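Local coordinates for protein twin-arginine translocation pathway signal (Rhodoferax ferrireducens, PDB 5IM2) that probably serves as the extracytoplasmic solute-binding component of a TRAP transporter, capturing small carboxylates such as the benzoate found bound to it, at residues L163-G171 with S292-D303; T136-E147 with L360-A369. One frame throughout, in Å; residues are numbered along the deposited sequence.

Contact 1 (L163-G171 with S292-D303); sequences LALQVHGPG and SGWLGRVQQAGD. With BEZ (benzoic acid), chain B.
Gln299 and Gln166 meet amide to amide where the helix 289-301 passes the strand 161-167 beside the benzoate pocket. Gln166 NE2 donates to Gln299 OE1 at 2.9 Å, almost straight down the C=O bond (170°), and the two amide planes are turned 70° from each other. With its CG wedged between backbone N and carbonyl carbon (chi1 47°) and a bend at chi2, Gln166 lays its amide across Leu295 CB, while its OE1 is taken by Trp113. This fixes which way the Gln299 amide is turned: OE1 faces Gln166, leaving NE2 for Glu234 and 3.5 Å from BEZ C4. His168 CB packs against the same amide, 3.5 Å from Gln299 CD, and the imidazole goes on to bring CD2 within 3.9 Å of BEZ C6. The ring's rotation is set by His168 ND1, which donates in the ring plane to a lone pair of Gly169 O at 2.7 Å. Farther out, a water links Gly169 N, Asp303 OD1 and, weakly, Gln299 O. At the other end Leu165 N donates to Ser292 OG at 3.0 Å in a nearly linear bond, and that hydroxyl is also bonded to Gly288 O. The strand is an outermost one of its sheet, hydrogen-bonded to strand 262-267, the pairing being interrupted by a classic beta bulge in which Leu163 and Ala164 both face Leu265; helices 138-152 and 62-78 pack around the pair.

Contact 2 (T136-E147 with L360-A369); sequences TNAEATSRACWE and LIAKHSKVAA
Glu147 OE1 is gripped by two groups of the helix 350-367: His364 NE2 donates to it at 2.8 Å, and Lys363 NZ makes a weak second bond. The site belongs to a helix-helix packing in which segments 138-147 and 360-367 cross at 129° with axes 7.9 Å apart, His364 being a knob in the hole formed by Ala140, Arg143, Ala144 and Glu147. Glu147 CG lies anti to its backbone N (chi1 -179°) and the chain stays extended, which carries the carboxylate out to the histidine edge, its plane 84° from the ring. Lys363 NZ closes a salt bridge on the syn lone pair of Glu147 OE2 at 3.1 Å. On the other ring nitrogen, His364 ND1 accepts from Arg143 NE, while Arg143 CB lies over one face of the imidazole in a CH-pi contact, 3.8 Å from its centroid. Donor at NE2 and acceptor at ND1, the ring reads as a neutral tautomer, probably favoured by the arginine. A leucine here would probably leave Arg143 NE and Glu147 OE1 without their shared mate and set the guanidinium free to turn. Beside the knob the small Ala144 lets the helices come close, its CB 3.8 Å from Leu360 CB. At the start of helix 138-152 its N-cap residue, Asn137, accepts from Ala140 N through OD1 and passes its ND2 to Ala368 O at 3.0 Å. Thr136 OG1 donates to Ser365 OG at 2.7 Å, and Ser365 OG in turn donates to Ile361 O.

In the fold
Contacts 1 and 2 have centres 11 Å apart and are joined through helix 138-152, which is followed in the chain by strand 161-167. Contact 1 is nested within the loop that contact 2 closes: the order is 136-147, 163-171, 292-303, 360-369. The helix packs against strand and helix 289-301 on one side and receives the C-terminal helix on another. Direct bonds tie the two contacts: Gln300 OE1 meets Ala138 N in a probable hydrogen bond, Arg297 makes a salt bridge with Glu139, and Ser142 OG bonds to Val167 N. Layer by layer, the chain's last helix is thus connected to the elements that carry pocket residues His168 and Gln299.

Contact 1 (L163-G171 with S292-D303)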
loop_
_atom_site.group_PDB
_atom_site.type_symbol
_atom_site.label_atom_id
_atom_site.label_comp_id
_atom_site.label_asym_id
_atom_site.label_seq_id
_atom_site.Cartn_x
_atom_site.Cartn_y
_atom_site.Cartn_z
ATOM N N LEU A 163 8.721 -3.612 11.631
ATOM C CA LEU A 163 9.578 -2.447 11.628
ATOM C C LEU A 163 8.855 -1.177 11.215
ATOM O O LEU A 163 9.207 -0.106 11.713
ATOM C CB LEU A 163 10.758 -2.684 10.680
ATOM C CG LEU A 163 11.526 -3.986 10.876
ATOM C CD1 LEU A 163 12.753 -4.060 9.937
ATOM C CD2 LEU A 163 11.989 -4.183 12.307
ATOM N N ALA A 164 7.870 -1.260 10.315
ATOM C CA ALA A 164 7.142 -0.096 9.833
ATOM C C ALA A 164 5.858 -0.541 9.160
ATOM O O ALA A 164 5.735 -1.691 8.709
ATOM C CB ALA A 164 7.994 0.756 8.877
ATOM N N LEU A 165 4.903 0.401 9.119
ATOM C CA LEU A 165 3.580 0.258 8.512
ATOM C C LEU A 165 3.257 1.552 7.780
ATOM O O LEU A 165 3.514 2.628 8.320
ATOM C CB LEU A 165 2.496 0.000 9.574
ATOM C CG LEU A 165 2.576 -1.354 10.240
ATOM C CD1 LEU A 165 1.913 -1.251 11.609
ATOM C CD2 LEU A 165 1.909 -2.432 9.359
ATOM N N GLN A 166 2.706 1.477 6.566
ATOM C CA GLN A 166 2.489 2.695 5.786
ATOM C C GLN A 166 1.475 2.456 4.674
ATOM O O GLN A 166 1.022 1.329 4.441
ATOM C CB GLN A 166 3.820 3.227 5.236
ATOM C CG GLN A 166 4.710 2.178 4.579
ATOM C CD GLN A 166 4.991 2.403 3.102
ATOM O OE1 GLN A 166 5.916 1.838 2.565
ATOM N NE2 GLN A 166 4.182 3.174 2.446
ATOM N N VAL A 167 1.048 3.563 4.076
ATOM C CA VAL A 167 0.108 3.580 2.961
ATOM C C VAL A 167 0.759 4.333 1.804
ATOM O O VAL A 167 1.785 4.999 1.976
ATOM C CB VAL A 167 -1.245 4.208 3.330
ATOM C CG1 VAL A 167 -1.849 3.453 4.508
ATOM C CG2 VAL A 167 -1.076 5.712 3.612
ATOM N N HIS A 168 0.161 4.218 0.614
ATOM C CA HIS A 168 0.601 4.997 -0.533
ATOM C C HIS A 168 -0.299 6.228 -0.774
ATOM O O HIS A 168 -1.203 6.537 0.001
ATOM C CB HIS A 168 0.763 4.094 -1.778
ATOM C CG HIS A 168 -0.488 3.415 -2.294
ATOM N ND1 HIS A 168 -1.643 4.094 -2.642
ATOM C CD2 HIS A 168 -0.717 2.113 -2.601
ATOM C CE1 HIS A 168 -2.543 3.227 -3.088
ATOM N NE2 HIS A 168 -1.996 2.022 -3.108
ATOM N N GLY A 169 0.017 6.992 -1.845
ATOM C CA GLY A 169 -0.762 8.154 -2.195
ATOM C C GLY A 169 -2.147 7.781 -2.706
ATOM O O GLY A 169 -2.506 6.607 -2.823
ATOM N N PRO A 170 -2.950 8.791 -3.019
ATOM C CA PRO A 170 -4.340 8.510 -3.416
ATOM C C PRO A 170 -4.428 7.620 -4.644
ATOM O O PRO A 170 -3.691 7.785 -5.621
ATOM C CB PRO A 170 -4.919 9.900 -3.685
ATOM C CG PRO A 170 -4.039 10.838 -2.879
ATOM C CD PRO A 170 -2.674 10.230 -2.914
ATOM N N GLY A 171 -5.354 6.656 -4.600
ATOM C CA GLY A 171 -5.540 5.771 -5.735
ATOM C C GLY A 171 -6.087 6.481 -6.966
ATOM O O GLY A 171 -6.845 7.454 -6.882
ATOM N N SER A 292 7.608 4.972 9.671
ATOM C CA SER A 292 6.336 4.768 8.984
ATOM C C SER A 292 5.882 6.020 8.250
ATOM O O SER A 292 5.518 5.957 7.071
ATOM C CB SER A 292 5.267 4.307 9.987
ATOM O OG SER A 292 5.609 3.015 10.513
ATOM N N GLY A 293 5.894 7.176 8.921
ATOM C CA GLY A 293 5.537 8.407 8.244
ATOM C C GLY A 293 6.452 8.727 7.075
ATOM O O GLY A 293 5.996 9.189 6.035
ATOM N N TRP A 294 7.759 8.479 7.236
ATOM C CA TRP A 294 8.726 8.813 6.204
ATOM C C TRP A 294 8.507 7.957 4.958
ATOM O O TRP A 294 8.497 8.470 3.839
ATOM C CB TRP A 294 10.141 8.647 6.763
ATOM C CG TRP A 294 11.131 8.767 5.723
ATOM C CD1 TRP A 294 11.584 9.922 5.154
ATOM C CD2 TRP A 294 11.782 7.689 5.039
ATOM N NE1 TRP A 294 12.495 9.620 4.158
ATOM C CE2 TRP A 294 12.630 8.256 4.074
ATOM C CE3 TRP A 294 11.734 6.294 5.162
ATOM C CZ2 TRP A 294 13.424 7.474 3.230
ATOM C CZ3 TRP A 294 12.524 5.524 4.327
ATOM C CH2 TRP A 294 13.355 6.114 3.376
ATOM N N LEU A 295 8.260 6.668 5.137
ATOM C CA LEU A 295 7.979 5.801 3.996
ATOM C C LEU A 295 6.758 6.277 3.226
ATOM O O LEU A 295 6.768 6.326 1.988
ATOM C CB LEU A 295 7.792 4.354 4.461
ATOM C CG LEU A 295 9.052 3.632 4.908
ATOM C CD1 LEU A 295 8.741 2.308 5.582
ATOM C CD2 LEU A 295 9.936 3.369 3.679
ATOM N N GLY A 296 5.659 6.560 3.932
ATOM C CA GLY A 296 4.477 7.078 3.265
ATOM C C GLY A 296 4.733 8.401 2.559
ATOM O O GLY A 296 4.282 8.612 1.437
ATOM N N ARG A 297 5.452 9.324 3.213
ATOM C CA ARG A 297 5.723 10.609 2.595
ATOM C C ARG A 297 6.453 10.423 1.259
ATOM O O ARG A 297 6.099 11.044 0.245
ATOM C CB ARG A 297 6.543 11.483 3.544
ATOM C CG ARG A 297 6.693 12.864 3.050
ATOM C CD ARG A 297 7.509 13.796 3.938
ATOM N NE ARG A 297 7.582 15.072 3.237
ATOM C CZ ARG A 297 6.881 16.166 3.525
ATOM N NH1 ARG A 297 6.067 16.226 4.580
ATOM N NH2 ARG A 297 7.039 17.237 2.757
ATOM N N VAL A 298 7.472 9.565 1.250
ATOM C CA VAL A 298 8.300 9.358 0.054
ATOM C C VAL A 298 7.501 8.655 -1.036
ATOM O O VAL A 298 7.619 8.990 -2.229
ATOM C CB VAL A 298 9.577 8.587 0.425
ATOM C CG1 VAL A 298 10.359 8.217 -0.819
ATOM C CG2 VAL A 298 10.441 9.447 1.358
ATOM N N GLN A 299 6.649 7.698 -0.655
ATOM C CA GLN A 299 5.838 7.022 -1.668
ATOM C C GLN A 299 4.907 8.018 -2.360
ATOM O O GLN A 299 4.794 8.045 -3.596
ATOM C CB GLN A 299 5.054 5.872 -1.068
ATOM C CG GLN A 299 4.592 4.862 -2.181
ATOM C CD GLN A 299 4.204 3.513 -1.640
ATOM O OE1 GLN A 299 4.121 3.292 -0.444
ATOM N NE2 GLN A 299 3.926 2.612 -2.540
ATOM N N GLN A 300 4.258 8.873 -1.588
ATOM C CA GLN A 300 3.392 9.875 -2.208
ATOM C C GLN A 300 4.194 10.931 -2.962
ATOM O O GLN A 300 3.696 11.505 -3.942
ATOM C CB GLN A 300 2.485 10.518 -1.144
ATOM C CG GLN A 300 1.515 11.532 -1.729
ATOM C CD GLN A 300 0.379 11.932 -0.825
ATOM O OE1 GLN A 300 0.390 11.666 0.372
ATOM N NE2 GLN A 300 -0.597 12.631 -1.386
ATOM N N ALA A 301 5.421 11.237 -2.527
ATOM C CA ALA A 301 6.224 12.210 -3.250
ATOM C C ALA A 301 6.564 11.756 -4.666
ATOM O O ALA A 301 6.945 12.588 -5.491
ATOM C CB ALA A 301 7.527 12.520 -2.505
ATOM N N GLY A 302 6.464 10.466 -4.955
ATOM C CA GLY A 302 6.708 9.981 -6.299
ATOM C C GLY A 302 5.522 10.084 -7.222
ATOM O O GLY A 302 5.647 9.760 -8.408
ATOM N N ASP A 303 4.376 10.552 -6.722
ATOM C CA ASP A 303 3.181 10.598 -7.560
ATOM C C ASP A 303 3.370 11.594 -8.700
ATOM O O ASP A 303 3.016 11.311 -9.852
ATOM C CB ASP A 303 1.948 10.983 -6.734
ATOM C CG ASP A 303 1.358 9.843 -5.940
ATOM O OD1 ASP A 303 1.750 8.658 -6.098
ATOM O OD2 ASP A 303 0.430 10.149 -5.137
HETATM C C BEZ B . -0.375 -2.166 -5.698
HETATM O O1 BEZ B . -1.449 -1.571 -6.001
HETATM O O2 BEZ B . -0.351 -3.420 -5.682
HETATM C C1 BEZ B . 0.863 -1.376 -5.396
HETATM C C2 BEZ B . 2.037 -2.037 -5.047
HETATM C C3 BEZ B . 3.185 -1.281 -4.802
HETATM C C4 BEZ B . 3.134 0.100 -4.884
HETATM C C5 BEZ B . 1.959 0.752 -5.206
HETATM C C6 BEZ B . 0.807 0.002 -5.466
HETATM O O HOH W 1 1.935 7.179 -3.876
HETATM O O HOH W 2 -1.602 8.965 -6.610
#

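Contact 2 (T136-E147 with L360-A369)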
loop_
_atom_site.group_PDB
_atom_site.type_symbol
_atom_site.label_atom_id
_atom_site.label_comp_id
_atom_site.label_asym_id
_atom_site.label_seq_id
_atom_site.Cartn_x
_atom_site.Cartn_y
_atom_site.Cartn_z
ATOM N N THR A 136 -6.025 11.125 4.535
ATOM C CA THR A 136 -5.755 12.524 4.242
ATOM C C THR A 136 -4.536 12.584 3.308
ATOM O O THR A 136 -4.696 12.619 2.079
ATOM C CB THR A 136 -5.529 13.299 5.534
ATOM O OG1 THR A 136 -4.532 12.644 6.307
ATOM C CG2 THR A 136 -6.786 13.336 6.360
ATOM N N ASN A 137 -3.325 12.536 3.868
ATOM C CA ASN A 137 -2.103 12.325 3.084
ATOM C C ASN A 137 -1.375 11.078 3.586
ATOM O O ASN A 137 -1.643 10.579 4.680
ATOM C CB ASN A 137 -1.194 13.556 3.157
ATOM C CG ASN A 137 -0.726 13.836 4.534
ATOM O OD1 ASN A 137 0.173 13.184 4.998
ATOM N ND2 ASN A 137 -1.334 14.830 5.213
ATOM N N ALA A 138 -0.480 10.535 2.760
ATOM C CA ALA A 138 0.150 9.258 3.100
ATOM C C ALA A 138 1.022 9.340 4.352
ATOM O O ALA A 138 1.072 8.380 5.125
ATOM C CB ALA A 138 0.963 8.739 1.918
ATOM N N GLU A 139 1.748 10.449 4.556
ATOM C CA GLU A 139 2.579 10.550 5.755
ATOM C C GLU A 139 1.721 10.461 7.013
ATOM O O GLU A 139 1.982 9.648 7.905
ATOM C CB GLU A 139 3.391 11.848 5.767
ATOM C CG GLU A 139 4.278 11.982 6.978
ATOM C CD GLU A 139 4.957 13.334 7.032
ATOM O OE1 GLU A 139 4.728 14.161 6.106
ATOM O OE2 GLU A 139 5.683 13.581 8.026
ATOM N N ALA A 140 0.693 11.295 7.095
ATOM C CA ALA A 140 -0.183 11.293 8.268
ATOM C C ALA A 140 -0.879 9.953 8.453
ATOM O O ALA A 140 -0.917 9.404 9.567
ATOM C CB ALA A 140 -1.183 12.445 8.136
ATOM N N THR A 141 -1.430 9.403 7.370
ATOM C CA THR A 141 -2.165 8.142 7.453
ATOM C C THR A 141 -1.247 6.970 7.782
ATOM O O THR A 141 -1.668 6.009 8.445
ATOM C CB THR A 141 -2.924 7.932 6.143
ATOM O OG1 THR A 141 -3.720 9.105 5.900
ATOM C CG2 THR A 141 -3.854 6.743 6.221
ATOM N N SER A 142 0.003 7.000 7.280
ATOM C CA SER A 142 0.984 6.000 7.687
ATOM C C SER A 142 1.279 6.069 9.179
ATOM O O SER A 142 1.444 5.036 9.832
ATOM C CB SER A 142 2.292 6.196 6.916
ATOM O OG SER A 142 2.109 5.920 5.528
ATOM N N ARG A 143 1.449 7.277 9.720
ATOM C CA ARG A 143 1.686 7.392 11.155
ATOM C C ARG A 143 0.509 6.822 11.929
ATOM O O ARG A 143 0.686 6.118 12.925
ATOM C CB ARG A 143 1.908 8.850 11.534
ATOM C CG ARG A 143 3.185 9.410 11.021
ATOM C CD ARG A 143 3.238 10.947 11.170
ATOM N NE ARG A 143 3.180 11.384 12.559
ATOM C CZ ARG A 143 4.234 11.667 13.310
ATOM N NH1 ARG A 143 5.458 11.561 12.820
ATOM N NH2 ARG A 143 4.054 12.046 14.578
ATOM N N ALA A 144 -0.700 7.139 11.484
ATOM C CA ALA A 144 -1.915 6.604 12.103
ATOM C C ALA A 144 -1.956 5.088 12.055
ATOM O O ALA A 144 -2.381 4.444 13.016
ATOM C CB ALA A 144 -3.149 7.197 11.413
ATOM N N CYS A 145 -1.534 4.501 10.934
ATOM C CA CYS A 145 -1.503 3.047 10.802
ATOM C C CYS A 145 -0.567 2.428 11.828
ATOM O O CYS A 145 -0.917 1.439 12.488
ATOM C CB CYS A 145 -1.080 2.671 9.378
ATOM S SG CYS A 145 -1.291 0.929 8.974
ATOM N N TRP A 146 0.628 2.998 11.986
ATOM C CA TRP A 146 1.562 2.484 12.987
ATOM C C TRP A 146 0.923 2.458 14.379
ATOM O O TRP A 146 0.900 1.413 15.060
ATOM C CB TRP A 146 2.853 3.313 13.022
ATOM C CG TRP A 146 3.704 2.828 14.156
ATOM C CD1 TRP A 146 3.762 3.336 15.441
ATOM C CD2 TRP A 146 4.576 1.696 14.144
ATOM N NE1 TRP A 146 4.632 2.599 16.204
ATOM C CE2 TRP A 146 5.136 1.577 15.439
ATOM C CE3 TRP A 146 4.963 0.782 13.162
ATOM C CZ2 TRP A 146 6.025 0.580 15.766
ATOM C CZ3 TRP A 146 5.860 -0.211 13.499
ATOM C CH2 TRP A 146 6.388 -0.296 14.779
ATOM N N GLU A 147 0.386 3.603 14.804
ATOM C CA GLU A 147 -0.175 3.722 16.147
ATOM C C GLU A 147 -1.392 2.824 16.331
ATOM O O GLU A 147 -1.539 2.172 17.372
ATOM C CB GLU A 147 -0.532 5.175 16.452
ATOM C CG GLU A 147 -1.087 5.330 17.856
ATOM C CD GLU A 147 -1.249 6.774 18.334
ATOM O OE1 GLU A 147 -0.816 7.724 17.653
ATOM O OE2 GLU A 147 -1.823 6.948 19.422
ATOM N N LEU A 360 -7.171 8.728 14.702
ATOM C CA LEU A 360 -5.708 8.714 14.590
ATOM C C LEU A 360 -5.261 9.408 13.317
ATOM O O LEU A 360 -4.251 10.132 13.314
ATOM C CB LEU A 360 -5.176 7.259 14.664
ATOM C CG LEU A 360 -5.230 6.592 16.045
ATOM C CD1 LEU A 360 -4.719 5.162 16.051
ATOM C CD2 LEU A 360 -4.444 7.416 17.083
ATOM N N ILE A 361 -6.011 9.230 12.231
ATOM C CA ILE A 361 -5.723 9.966 10.999
ATOM C C ILE A 361 -5.852 11.465 11.257
ATOM O O ILE A 361 -5.004 12.267 10.851
ATOM C CB ILE A 361 -6.671 9.498 9.879
ATOM C CG1 ILE A 361 -6.291 8.069 9.502
ATOM C CG2 ILE A 361 -6.613 10.432 8.688
ATOM C CD1 ILE A 361 -7.282 7.367 8.558
ATOM N N ALA A 362 -6.919 11.861 11.961
ATOM C CA ALA A 362 -7.113 13.273 12.288
ATOM C C ALA A 362 -5.965 13.830 13.114
ATOM O O ALA A 362 -5.492 14.947 12.864
ATOM C CB ALA A 362 -8.421 13.433 13.056
ATOM N N LYS A 363 -5.531 13.079 14.125
ATOM C CA LYS A 363 -4.460 13.538 15.003
ATOM C C LYS A 363 -3.144 13.690 14.263
ATOM O O LYS A 363 -2.421 14.674 14.445
ATOM C CB LYS A 363 -4.272 12.560 16.145
ATOM C CG LYS A 363 -3.194 13.005 17.096
ATOM C CD LYS A 363 -3.191 12.171 18.325
ATOM C CE LYS A 363 -2.593 10.832 18.049
ATOM N NZ LYS A 363 -2.452 10.016 19.280
ATOM N N HIS A 364 -2.768 12.690 13.488
ATOM C CA HIS A 364 -1.469 12.785 12.848
ATOM C C HIS A 364 -1.473 13.726 11.667
ATOM O O HIS A 364 -0.400 14.121 11.210
ATOM C CB HIS A 364 -0.992 11.398 12.430
ATOM C CG HIS A 364 -0.540 10.573 13.587
ATOM N ND1 HIS A 364 0.684 10.749 14.202
ATOM C CD2 HIS A 364 -1.170 9.593 14.277
ATOM C CE1 HIS A 364 0.791 9.904 15.213
ATOM N NE2 HIS A 364 -0.318 9.188 15.275
ATOM N N SER A 365 -2.649 14.060 11.144
ATOM C CA SER A 365 -2.735 15.095 10.128
ATOM C C SER A 365 -2.473 16.481 10.711
ATOM O O SER A 365 -2.174 17.414 9.958
ATOM C CB SER A 365 -4.093 15.049 9.431
ATOM O OG SER A 365 -4.311 13.798 8.782
ATOM N N LYS A 366 -2.602 16.644 12.036
ATOM C CA LYS A 366 -2.171 17.888 12.666
ATOM C C LYS A 366 -0.649 18.012 12.690
ATOM O O LYS A 366 -0.128 19.132 12.660
ATOM C CB LYS A 366 -2.748 17.999 14.078
ATOM C CG LYS A 366 -4.279 18.020 14.083
ATOM C CD LYS A 366 -4.869 18.444 15.420
ATOM C CE LYS A 366 -4.780 17.349 16.471
ATOM N NZ LYS A 366 -6.022 17.311 17.336
ATOM N N VAL A 367 0.069 16.893 12.729
ATOM C CA VAL A 367 1.529 16.896 12.726
ATOM C C VAL A 367 2.081 17.030 11.308
ATOM O O VAL A 367 2.996 17.819 11.047
ATOM C CB VAL A 367 2.050 15.604 13.378
ATOM C CG1 VAL A 367 3.579 15.519 13.243
ATOM C CG2 VAL A 367 1.614 15.506 14.828
ATOM N N ALA A 368 1.589 16.181 10.412
ATOM C CA ALA A 368 1.986 16.091 9.009
ATOM C C ALA A 368 0.811 16.617 8.183
ATOM O O ALA A 368 -0.062 15.853 7.773
ATOM C CB ALA A 368 2.309 14.658 8.662
ATOM N N ALA A 369 0.758 17.928 7.978
ATOM C CA ALA A 369 -0.472 18.528 7.447
ATOM C C ALA A 369 -0.473 18.622 5.914
ATOM O O ALA A 369 0.518 18.306 5.254
ATOM C CB ALA A 369 -0.690 19.902 8.070
#